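Local coordinates for protein putative hydrolase (Bacteroides ovatus, PDB 4HBS) that is of unknown function but is probably a hydrolase, with a five-bladed beta-propeller fold related to the beta-fructosidase clan of glycosidases, at residues R127-T133 with I147-I152; S258-Y262 with W273-P278; R367-I373 with F399-W405. All coordinates share one frame. Residues are numbered along the deposited sequence.

Contact 1: residues R127-T133 with I147-I152; sequences RYYQVRT and IQAGEI
Two arginines from 127-133 reach the carbonyl end of a short helix and bond backbone oxygens of its last turn and of Ala149 just beyond it, with no strand pairing between the segments. Arg132 (m, t, t) extends its guanidinium edge-on: NH2 to Gln148 O is 2.8 Å, while NE makes weak bonds to Ile147 O (3.1 Å) and Gln148 O (3.3 Å). Arg127 (m, m, t), starting a type II turn closed by Gln130 N to Arg127 O (3.2 Å), gives NH1 to Ala149 O at 2.7 Å. The helix ends in a Schellman motif with Gly150 (phi 79°) as C-prime residue, Gly150 N 3.1 Å from Ile147 O; a CB there would clash with Arg127 NH1. Arg132 ties this surface helix end to the small sheet of 116-117 and 131-132, where Asp116 is its salt-bridge partner; Arg127 reaches it from the turn preceding strand 131-132. Nearest CA pairs are Arg132-Gly150 (6.0 Å) and Thr133-Ile152 (6.8 Å). Ile152 (m, m) sets CD1 4.2 Å from Arg132 CA and CG2 3.6 Å from Thr133 OG1.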
loop_
_atom_site.group_PDB
_atom_site.type_symbol
_atom_site.label_atom_id
_atom_site.label_comp_id
_atom_site.label_asym_id
_atom_site.label_seq_id
_atom_site.Cartn_x
_atom_site.Cartn_y
_atom_site.Cartn_z
ATOM N N ARG A 127 -11.055 2.109 26.464
ATOM C CA ARG A 127 -10.452 1.181 25.495
ATOM C C ARG A 127 -11.469 0.448 24.625
ATOM O O ARG A 127 -11.133 -0.579 24.043
ATOM C CB ARG A 127 -9.519 0.167 26.182
ATOM C CG ARG A 127 -8.575 0.772 27.211
ATOM C CD ARG A 127 -7.821 1.969 26.688
ATOM N NE ARG A 127 -6.720 2.382 27.561
ATOM C CZ ARG A 127 -5.517 1.812 27.599
ATOM N NH1 ARG A 127 -5.244 0.763 26.830
ATOM N NH2 ARG A 127 -4.579 2.279 28.419
ATOM N N TYR A 128 -12.669 1.022 24.438
ATOM C CA TYR A 128 -13.715 0.395 23.618
ATOM C C TYR A 128 -13.324 0.356 22.143
ATOM O O TYR A 128 -13.067 1.391 21.536
ATOM C CB TYR A 128 -15.037 1.137 23.784
ATOM C CG TYR A 128 -16.224 0.452 23.153
ATOM C CD1 TYR A 128 -16.616 -0.819 23.557
ATOM C CD2 TYR A 128 -17.045 1.130 22.261
ATOM C CE1 TYR A 128 -17.759 -1.424 23.041
ATOM C CE2 TYR A 128 -18.214 0.553 21.771
ATOM C CZ TYR A 128 -18.567 -0.731 22.157
ATOM O OH TYR A 128 -19.709 -1.328 21.659
ATOM N N TYR A 129 -13.256 -0.857 21.591
ATOM C CA TYR A 129 -12.899 -1.151 20.211
ATOM C C TYR A 129 -11.491 -0.655 19.849
ATOM O O TYR A 129 -11.174 -0.518 18.669
ATOM C CB TYR A 129 -13.974 -0.652 19.242
ATOM C CG TYR A 129 -15.035 -1.706 19.008
ATOM C CD1 TYR A 129 -16.092 -1.864 19.891
ATOM C CD2 TYR A 129 -14.940 -2.594 17.942
ATOM C CE1 TYR A 129 -17.063 -2.843 19.690
ATOM C CE2 TYR A 129 -15.900 -3.577 17.731
ATOM C CZ TYR A 129 -16.963 -3.702 18.608
ATOM O OH TYR A 129 -17.928 -4.674 18.413
ATOM N N GLN A 130 -10.608 -0.535 20.868
ATOM C CA GLN A 130 -9.198 -0.193 20.694
ATOM C C GLN A 130 -8.463 -1.510 20.427
ATOM O O GLN A 130 -8.921 -2.569 20.867
ATOM C CB GLN A 130 -8.668 0.545 21.921
ATOM C CG GLN A 130 -9.238 1.958 22.012
ATOM C CD GLN A 130 -8.500 2.852 22.954
ATOM O OE1 GLN A 130 -7.342 2.624 23.292
ATOM N NE2 GLN A 130 -9.162 3.887 23.416
ATOM N N VAL A 131 -7.396 -1.463 19.617
ATOM C CA VAL A 131 -6.680 -2.645 19.153
ATOM C C VAL A 131 -5.187 -2.540 19.446
ATOM O O VAL A 131 -4.672 -1.440 19.644
ATOM C CB VAL A 131 -6.974 -2.760 17.634
ATOM C CG1 VAL A 131 -6.056 -3.749 16.924
ATOM C CG2 VAL A 131 -8.441 -3.112 17.403
ATOM N N ARG A 132 -4.511 -3.707 19.511
ATOM C CA ARG A 132 -3.065 -3.827 19.697
ATOM C C ARG A 132 -2.384 -4.117 18.350
ATOM O O ARG A 132 -3.011 -4.696 17.461
ATOM C CB ARG A 132 -2.749 -4.965 20.660
ATOM C CG ARG A 132 -3.536 -4.927 21.940
ATOM C CD ARG A 132 -3.049 -5.996 22.876
ATOM N NE ARG A 132 -3.718 -5.934 24.175
ATOM C CZ ARG A 132 -4.917 -6.443 24.454
ATOM N NH1 ARG A 132 -5.622 -7.060 23.513
ATOM N NH2 ARG A 132 -5.420 -6.337 25.677
ATOM N N THR A 133 -1.096 -3.755 18.217
ATOM C CA THR A 133 -0.299 -4.014 17.004
ATOM C C THR A 133 -0.418 -5.522 16.596
ATOM O O THR A 133 -0.309 -6.399 17.464
ATOM C CB THR A 133 1.171 -3.634 17.272
ATOM O OG1 THR A 133 1.258 -2.279 17.717
ATOM C CG2 THR A 133 2.060 -3.851 16.069
ATOM N N ILE A 147 1.872 -4.096 26.849
ATOM C CA ILE A 147 1.219 -4.482 25.589
ATOM C C ILE A 147 -0.181 -4.976 25.885
ATOM O O ILE A 147 -1.089 -4.611 25.147
ATOM C CB ILE A 147 2.039 -5.535 24.791
ATOM C CG1 ILE A 147 3.360 -4.915 24.277
ATOM C CG2 ILE A 147 1.223 -6.093 23.613
ATOM C CD1 ILE A 147 3.213 -3.558 23.416
ATOM N N GLN A 148 -0.379 -5.772 26.966
ATOM C CA GLN A 148 -1.726 -6.219 27.349
ATOM C C GLN A 148 -2.551 -5.014 27.724
ATOM O O GLN A 148 -3.717 -4.953 27.360
ATOM C CB GLN A 148 -1.703 -7.231 28.511
ATOM C CG GLN A 148 -3.093 -7.796 28.851
ATOM C CD GLN A 148 -3.046 -8.771 29.995
ATOM O OE1 GLN A 148 -2.334 -9.782 29.944
ATOM N NE2 GLN A 148 -3.784 -8.493 31.064
ATOM N N ALA A 149 -1.928 -4.016 28.391
ATOM C CA ALA A 149 -2.591 -2.778 28.793
ATOM C C ALA A 149 -2.807 -1.790 27.620
ATOM O O ALA A 149 -3.166 -0.645 27.873
ATOM C CB ALA A 149 -1.803 -2.096 29.903
ATOM N N GLY A 150 -2.617 -2.225 26.369
ATOM C CA GLY A 150 -2.874 -1.413 25.188
ATOM C C GLY A 150 -1.828 -0.387 24.811
ATOM O O GLY A 150 -2.062 0.364 23.859
ATOM N N GLU A 151 -0.648 -0.350 25.495
ATOM C CA GLU A 151 0.416 0.583 25.095
ATOM C C GLU A 151 0.948 0.101 23.736
ATOM O O GLU A 151 1.040 -1.110 23.518
ATOM C CB GLU A 151 1.583 0.666 26.130
ATOM C CG GLU A 151 1.274 0.991 27.604
ATOM C CD GLU A 151 0.261 2.066 27.964
ATOM O OE1 GLU A 151 0.233 3.119 27.286
ATOM O OE2 GLU A 151 -0.452 1.882 28.981
ATOM N N ILE A 152 1.237 1.032 22.805
ATOM C CA ILE A 152 1.747 0.682 21.476
ATOM C C ILE A 152 3.248 1.044 21.382
ATOM O O ILE A 152 3.676 2.076 21.907
ATOM C CB ILE A 152 0.920 1.385 20.396
ATOM C CG1 ILE A 152 -0.592 1.053 20.505
ATOM C CG2 ILE A 152 1.465 1.071 19.017
ATOM C CD1 ILE A 152 -0.964 -0.314 20.425
#

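Contact 2: residues S258-Y262 with W273-P278; sequences SQWEY and WTTQYP
This is the open end of an antiparallel beta hairpin, strands 260-265 and 271-274, at the outer edge of one propeller sheet, where 271-274 is the outermost strand. Tyr262 and Thr274 form a hydrogen-bonded pair, CA atoms 5.3 Å apart: Tyr262 N to Thr274 O is 2.7 Å and Thr274 N to Tyr262 O 3.0 Å. Glu261 CA, 4.3 Å from Thr275 CA, adds a CA-H...O contact to Thr274 O at 3.2 Å. Past Thr274 the chain leaves the strand, Thr275 taking phi/psi -82/-16°, and curls round the edge and over one face of the Tyr262 ring (chi1 m). Tyr277 CA and Pro278 CD make CH-pi contacts over that face, 3.9 and 4.0 Å from the ring centroid; the edge of the Tyr277 ring (chi1 t) meets it T-shaped, centroids 5.8 Å apart and planes at 84°. The two hydroxyls bond elsewhere, Tyr262 to His220 and Tyr277 to Leu222. Glu261 (chi1 p) forms a salt bridge with Arg250 on the neighbouring strand. Trp273 (m) turns its ring edge to Glu261, CZ3 lying 3.4 Å from Glu261 O.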
loop_
_atom_site.group_PDB
_atom_site.type_symbol
_atom_site.label_atom_id
_atom_site.label_comp_id
_atom_site.label_asym_id
_atom_site.label_seq_id
_atom_site.Cartn_x
_atom_site.Cartn_y
_atom_site.Cartn_z
ATOM N N SER A 258 12.686 -18.099 -1.516
ATOM C CA SER A 258 13.757 -18.538 -2.436
ATOM C C SER A 258 14.954 -17.639 -2.358
ATOM O O SER A 258 14.858 -16.554 -1.789
ATOM C CB SER A 258 13.279 -18.483 -3.884
ATOM O OG SER A 258 12.014 -19.068 -4.090
ATOM N N GLN A 259 16.053 -18.021 -3.023
ATOM C CA GLN A 259 17.244 -17.179 -3.075
ATOM C C GLN A 259 16.937 -15.919 -3.878
ATOM O O GLN A 259 16.317 -15.993 -4.945
ATOM C CB GLN A 259 18.440 -17.929 -3.688
ATOM C CG GLN A 259 19.684 -17.059 -3.874
ATOM C CD GLN A 259 20.958 -17.838 -3.678
ATOM O OE1 GLN A 259 21.344 -18.648 -4.525
ATOM N NE2 GLN A 259 21.638 -17.628 -2.548
ATOM N N TRP A 260 17.335 -14.765 -3.342
ATOM C CA TRP A 260 17.125 -13.488 -4.008
ATOM C C TRP A 260 18.343 -13.135 -4.825
ATOM O O TRP A 260 19.468 -13.465 -4.432
ATOM C CB TRP A 260 16.856 -12.369 -2.988
ATOM C CG TRP A 260 15.489 -12.377 -2.386
ATOM C CD1 TRP A 260 14.612 -13.421 -2.335
ATOM C CD2 TRP A 260 14.876 -11.303 -1.673
ATOM N NE1 TRP A 260 13.465 -13.043 -1.679
ATOM C CE2 TRP A 260 13.598 -11.745 -1.263
ATOM C CE3 TRP A 260 15.277 -10.000 -1.344
ATOM C CZ2 TRP A 260 12.710 -10.919 -0.571
ATOM C CZ3 TRP A 260 14.399 -9.187 -0.655
ATOM C CH2 TRP A 260 13.150 -9.660 -0.238
ATOM N N GLU A 261 18.122 -12.480 -5.972
ATOM C CA GLU A 261 19.190 -11.954 -6.811
ATOM C C GLU A 261 18.785 -10.548 -7.203
ATOM O O GLU A 261 17.603 -10.275 -7.404
ATOM C CB GLU A 261 19.538 -12.845 -7.999
ATOM C CG GLU A 261 18.372 -13.309 -8.836
ATOM C CD GLU A 261 18.791 -14.074 -10.078
ATOM O OE1 GLU A 261 19.972 -14.488 -10.163
ATOM O OE2 GLU A 261 17.934 -14.254 -10.972
ATOM N N TYR A 262 19.758 -9.644 -7.222
ATOM C CA TYR A 262 19.562 -8.214 -7.391
ATOM C C TYR A 262 20.070 -7.730 -8.731
ATOM O O TYR A 262 21.189 -8.061 -9.113
ATOM C CB TYR A 262 20.304 -7.485 -6.241
ATOM C CG TYR A 262 19.943 -8.037 -4.875
ATOM C CD1 TYR A 262 20.607 -9.142 -4.351
ATOM C CD2 TYR A 262 18.884 -7.510 -4.146
ATOM C CE1 TYR A 262 20.222 -9.712 -3.140
ATOM C CE2 TYR A 262 18.504 -8.057 -2.920
ATOM C CZ TYR A 262 19.189 -9.149 -2.411
ATOM O OH TYR A 262 18.838 -9.719 -1.211
ATOM N N TRP A 273 22.404 -9.786 -13.017
ATOM C CA TRP A 273 21.805 -10.337 -11.800
ATOM C C TRP A 273 22.903 -10.895 -10.881
ATOM O O TRP A 273 23.726 -11.695 -11.334
ATOM C CB TRP A 273 20.783 -11.428 -12.148
ATOM C CG TRP A 273 19.562 -10.889 -12.826
ATOM C CD1 TRP A 273 19.308 -10.853 -14.168
ATOM C CD2 TRP A 273 18.461 -10.231 -12.191
ATOM N NE1 TRP A 273 18.096 -10.248 -14.404
ATOM C CE2 TRP A 273 17.561 -9.842 -13.207
ATOM C CE3 TRP A 273 18.141 -9.940 -10.854
ATOM C CZ2 TRP A 273 16.359 -9.180 -12.924
ATOM C CZ3 TRP A 273 16.935 -9.330 -10.575
ATOM C CH2 TRP A 273 16.070 -8.928 -11.603
ATOM N N THR A 274 22.937 -10.449 -9.609
ATOM C CA THR A 274 23.911 -10.923 -8.620
ATOM C C THR A 274 23.185 -11.399 -7.385
ATOM O O THR A 274 22.150 -10.842 -7.036
ATOM C CB THR A 274 24.934 -9.841 -8.258
ATOM O OG1 THR A 274 25.984 -10.456 -7.523
ATOM C CG2 THR A 274 24.363 -8.745 -7.404
ATOM N N THR A 275 23.752 -12.382 -6.690
ATOM C CA THR A 275 23.159 -12.906 -5.465
ATOM C C THR A 275 23.506 -12.019 -4.257
ATOM O O THR A 275 22.831 -12.133 -3.227
ATOM C CB THR A 275 23.603 -14.341 -5.249
ATOM O OG1 THR A 275 25.004 -14.444 -5.527
ATOM C CG2 THR A 275 22.826 -15.309 -6.119
ATOM N N GLN A 276 24.524 -11.126 -4.378
ATOM C CA GLN A 276 24.934 -10.261 -3.269
ATOM C C GLN A 276 24.048 -9.025 -3.151
ATOM O O GLN A 276 23.830 -8.322 -4.136
ATOM C CB GLN A 276 26.411 -9.829 -3.436
ATOM C CG GLN A 276 27.031 -9.136 -2.203
ATOM C CD GLN A 276 27.061 -10.029 -0.976
ATOM O OE1 GLN A 276 27.820 -11.005 -0.913
ATOM N NE2 GLN A 276 26.249 -9.712 0.038
ATOM N N TYR A 277 23.564 -8.746 -1.923
ATOM C CA TYR A 277 22.753 -7.562 -1.636
ATOM C C TYR A 277 23.584 -6.308 -1.953
ATOM O O TYR A 277 24.708 -6.202 -1.464
ATOM C CB TYR A 277 22.299 -7.572 -0.170
ATOM C CG TYR A 277 21.696 -6.264 0.288
ATOM C CD1 TYR A 277 20.403 -5.899 -0.085
ATOM C CD2 TYR A 277 22.420 -5.379 1.080
ATOM C CE1 TYR A 277 19.845 -4.690 0.327
ATOM C CE2 TYR A 277 21.871 -4.167 1.500
ATOM C CZ TYR A 277 20.585 -3.827 1.121
ATOM O OH TYR A 277 20.052 -2.635 1.529
ATOM N N PRO A 278 23.092 -5.381 -2.802
ATOM C CA PRO A 278 23.925 -4.236 -3.187
ATOM C C PRO A 278 24.017 -3.151 -2.140
ATOM O O PRO A 278 23.107 -2.995 -1.327
ATOM C CB PRO A 278 23.198 -3.697 -4.425
ATOM C CG PRO A 278 21.790 -4.001 -4.161
ATOM C CD PRO A 278 21.804 -5.354 -3.524
#

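Contact 3: residues R367-I373 with F399-W405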
loop_
_atom_site.group_PDB
_atom_site.type_symbol
_atom_site.label_atom_id
_atom_site.label_comp_id
_atom_site.label_asym_id
_atom_site.label_seq_id
_atom_site.Cartn_x
_atom_site.Cartn_y
_atom_site.Cartn_z
ATOM N N ARG A 367 -12.812 -4.174 -11.488
ATOM C CA ARG A 367 -13.993 -4.869 -11.982
ATOM C C ARG A 367 -13.897 -5.201 -13.490
ATOM O O ARG A 367 -14.402 -6.250 -13.895
ATOM C CB ARG A 367 -15.267 -4.045 -11.699
ATOM C CG ARG A 367 -15.685 -4.066 -10.221
ATOM C CD ARG A 367 -16.930 -3.245 -9.960
ATOM N NE ARG A 367 -16.637 -1.892 -9.437
ATOM C CZ ARG A 367 -16.952 -1.428 -8.217
ATOM N NH1 ARG A 367 -17.574 -2.208 -7.335
ATOM N NH2 ARG A 367 -16.643 -0.179 -7.873
ATOM N N THR A 368 -13.274 -4.321 -14.314
ATOM C CA THR A 368 -13.181 -4.507 -15.778
ATOM C C THR A 368 -11.779 -4.215 -16.403
ATOM O O THR A 368 -11.683 -4.147 -17.627
ATOM C CB THR A 368 -14.199 -3.577 -16.457
ATOM O OG1 THR A 368 -13.734 -2.217 -16.371
ATOM C CG2 THR A 368 -15.601 -3.704 -15.859
ATOM N N GLY A 369 -10.729 -4.080 -15.590
ATOM C CA GLY A 369 -9.385 -3.779 -16.084
ATOM C C GLY A 369 -8.902 -2.382 -15.754
ATOM O O GLY A 369 -7.731 -2.075 -15.981
ATOM N N GLU A 370 -9.805 -1.519 -15.207
ATOM C CA GLU A 370 -9.483 -0.154 -14.776
ATOM C C GLU A 370 -8.450 -0.189 -13.665
ATOM O O GLU A 370 -8.347 -1.200 -12.972
ATOM C CB GLU A 370 -10.778 0.595 -14.288
ATOM C CG GLU A 370 -11.396 0.179 -12.940
ATOM C CD GLU A 370 -12.388 -0.970 -12.953
ATOM O OE1 GLU A 370 -12.276 -1.837 -13.847
ATOM O OE2 GLU A 370 -13.271 -1.014 -12.063
ATOM N N LEU A 371 -7.697 0.890 -13.466
ATOM C CA LEU A 371 -6.754 0.912 -12.346
ATOM C C LEU A 371 -7.514 1.300 -11.122
ATOM O O LEU A 371 -8.318 2.211 -11.223
ATOM C CB LEU A 371 -5.608 1.902 -12.564
ATOM C CG LEU A 371 -4.733 1.642 -13.759
ATOM C CD1 LEU A 371 -3.960 2.880 -14.126
ATOM C CD2 LEU A 371 -3.791 0.496 -13.522
ATOM N N VAL A 372 -7.307 0.617 -9.981
ATOM C CA VAL A 372 -7.955 0.996 -8.722
ATOM C C VAL A 372 -6.831 1.492 -7.830
ATOM O O VAL A 372 -5.961 0.713 -7.455
ATOM C CB VAL A 372 -8.787 -0.125 -8.086
ATOM C CG1 VAL A 372 -9.598 0.415 -6.905
ATOM C CG2 VAL A 372 -9.700 -0.758 -9.120
ATOM N N ILE A 373 -6.798 2.806 -7.582
ATOM C CA ILE A 373 -5.743 3.481 -6.835
ATOM C C ILE A 373 -6.287 3.996 -5.503
ATOM O O ILE A 373 -7.458 4.356 -5.416
ATOM C CB ILE A 373 -5.182 4.642 -7.719
ATOM C CG1 ILE A 373 -4.453 4.074 -8.961
ATOM C CG2 ILE A 373 -4.249 5.563 -6.938
ATOM C CD1 ILE A 373 -4.376 4.993 -10.095
ATOM N N PHE A 399 -10.197 6.489 -2.468
ATOM C CA PHE A 399 -10.075 5.612 -3.623
ATOM C C PHE A 399 -10.437 6.293 -4.956
ATOM O O PHE A 399 -11.313 7.164 -5.013
ATOM C CB PHE A 399 -10.953 4.383 -3.400
ATOM C CG PHE A 399 -10.505 3.585 -2.202
ATOM C CD1 PHE A 399 -10.897 3.951 -0.915
ATOM C CD2 PHE A 399 -9.624 2.524 -2.343
ATOM C CE1 PHE A 399 -10.488 3.218 0.191
ATOM C CE2 PHE A 399 -9.193 1.805 -1.227
ATOM C CZ PHE A 399 -9.638 2.154 0.030
ATOM N N TYR A 400 -9.732 5.879 -6.028
ATOM C CA TYR A 400 -9.934 6.369 -7.397
ATOM C C TYR A 400 -9.919 5.213 -8.379
ATOM O O TYR A 400 -9.271 4.215 -8.121
ATOM C CB TYR A 400 -8.825 7.375 -7.803
ATOM C CG TYR A 400 -8.696 8.536 -6.852
ATOM C CD1 TYR A 400 -7.983 8.412 -5.664
ATOM C CD2 TYR A 400 -9.322 9.748 -7.113
ATOM C CE1 TYR A 400 -7.900 9.462 -4.760
ATOM C CE2 TYR A 400 -9.268 10.800 -6.201
ATOM C CZ TYR A 400 -8.549 10.655 -5.028
ATOM O OH TYR A 400 -8.522 11.683 -4.120
ATOM N N ARG A 401 -10.601 5.356 -9.510
ATOM C CA ARG A 401 -10.580 4.376 -10.603
ATOM C C ARG A 401 -10.219 5.126 -11.878
ATOM O O ARG A 401 -10.759 6.216 -12.111
ATOM C CB ARG A 401 -11.917 3.654 -10.755
ATOM C CG ARG A 401 -12.382 2.973 -9.481
ATOM C CD ARG A 401 -12.940 1.584 -9.702
ATOM N NE ARG A 401 -13.244 0.948 -8.416
ATOM C CZ ARG A 401 -13.366 -0.363 -8.201
ATOM N NH1 ARG A 401 -13.221 -1.230 -9.202
ATOM N NH2 ARG A 401 -13.637 -0.819 -6.983
ATOM N N VAL A 402 -9.257 4.602 -12.652
ATOM C CA VAL A 402 -8.817 5.204 -13.906
ATOM C C VAL A 402 -9.214 4.258 -15.013
ATOM O O VAL A 402 -8.728 3.126 -15.052
ATOM C CB VAL A 402 -7.292 5.503 -13.938
ATOM C CG1 VAL A 402 -6.919 6.322 -15.169
ATOM C CG2 VAL A 402 -6.836 6.214 -12.668
ATOM N N PHE A 403 -10.113 4.700 -15.902
ATOM C CA PHE A 403 -10.533 3.901 -17.056
ATOM C C PHE A 403 -9.842 4.412 -18.302
ATOM O O PHE A 403 -9.666 5.626 -18.469
ATOM C CB PHE A 403 -12.034 3.952 -17.245
ATOM C CG PHE A 403 -12.799 3.249 -16.160
ATOM C CD1 PHE A 403 -12.964 3.839 -14.915
ATOM C CD2 PHE A 403 -13.429 2.036 -16.407
ATOM C CE1 PHE A 403 -13.706 3.209 -13.925
ATOM C CE2 PHE A 403 -14.172 1.406 -15.416
ATOM C CZ PHE A 403 -14.301 1.991 -14.178
ATOM N N ASN A 404 -9.434 3.491 -19.169
ATOM C CA ASN A 404 -8.775 3.814 -20.421
ATOM C C ASN A 404 -7.367 4.453 -20.189
ATOM O O ASN A 404 -6.887 5.214 -21.028
ATOM C CB ASN A 404 -9.692 4.710 -21.279
ATOM C CG ASN A 404 -9.552 4.527 -22.766
ATOM O OD1 ASN A 404 -9.103 3.481 -23.263
ATOM N ND2 ASN A 404 -9.944 5.541 -23.520
ATOM N N TRP A 405 -6.702 4.089 -19.061
ATOM C CA TRP A 405 -5.316 4.493 -18.720
ATOM C C TRP A 405 -4.321 4.096 -19.835
ATOM O O TRP A 405 -3.329 4.785 -20.048
ATOM C CB TRP A 405 -4.868 3.859 -17.385
ATOM C CG TRP A 405 -5.003 2.362 -17.322
ATOM C CD1 TRP A 405 -6.104 1.653 -16.945
ATOM C CD2 TRP A 405 -4.036 1.397 -17.755
ATOM N NE1 TRP A 405 -5.875 0.307 -17.091
ATOM C CE2 TRP A 405 -4.621 0.122 -17.606
ATOM C CE3 TRP A 405 -2.741 1.487 -18.288
ATOM C CZ2 TRP A 405 -3.937 -1.053 -17.925
ATOM C CZ3 TRP A 405 -2.078 0.324 -18.632
ATOM C CH2 TRP A 405 -2.675 -0.929 -18.452
#
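Glu370 rises as a bump against Phe403: its CB lies 3.5 Å from the ring centroid, almost on the ring normal. Its carboxylate folds back over the 367-370 turn, taking Thr368 N on OE1 (2.7 Å), while OE2 bridges to Arg401 NH1 (2.9 Å). The Arg401 guanidinium is sandwiched, with Val372 CG2 over one face and the guanidinium of Arg367 stacked on the other, centres 3.7 Å apart; Glu370 and, outside these segments, Asp42 offset the close like charges. The framework is two neighbouring antiparallel strands of one propeller sheet, 371-373 and 399-403, axes 4.7 Å apart at 159°. Leu371 with Val402 and Ile373 with Tyr400 are hydrogen-bonded pairs flanking the non-hydrogen-bonded pair Val372-Arg401. On the face opposite the guanidinium stack, Leu371, Ile373 and Val402 interlock, Ile373 CD1 reaching Val402 CG2 at 3.8 Å. Trp405 closes the end of this apolar row: Leu371 CG sits 3.6 Å from the centroid of its five-membered ring, while NE1 hydrogen-bonds Gly369 O (3.2 Å). Leu338 packs against Leu371, Ile373 and Trp405.

Overall arrangement
The three contacts lie in series along the chain without touching, centres 34 to 39 Å apart, each joining different elements. Contact 3 is the buried one: a whole strand and the start of its neighbour in a propeller sheet, with an apolar face, a face where a charged cluster is set among apolar side chains, and the largest covered area. Contact 2, partly buried, pairs strands of another sheet at its edge and replaces extended pairing with aromatic and proline contacts where the hairpin ends. Contact 1 is at the surface, across the chain's centre from contact 3, and joins a helix end to a loop-rich segment. Across the segments, arginine in contact 1 bonds backbone carbonyls, whereas in contact 3 it stacks on another arginine and pairs with Glu370.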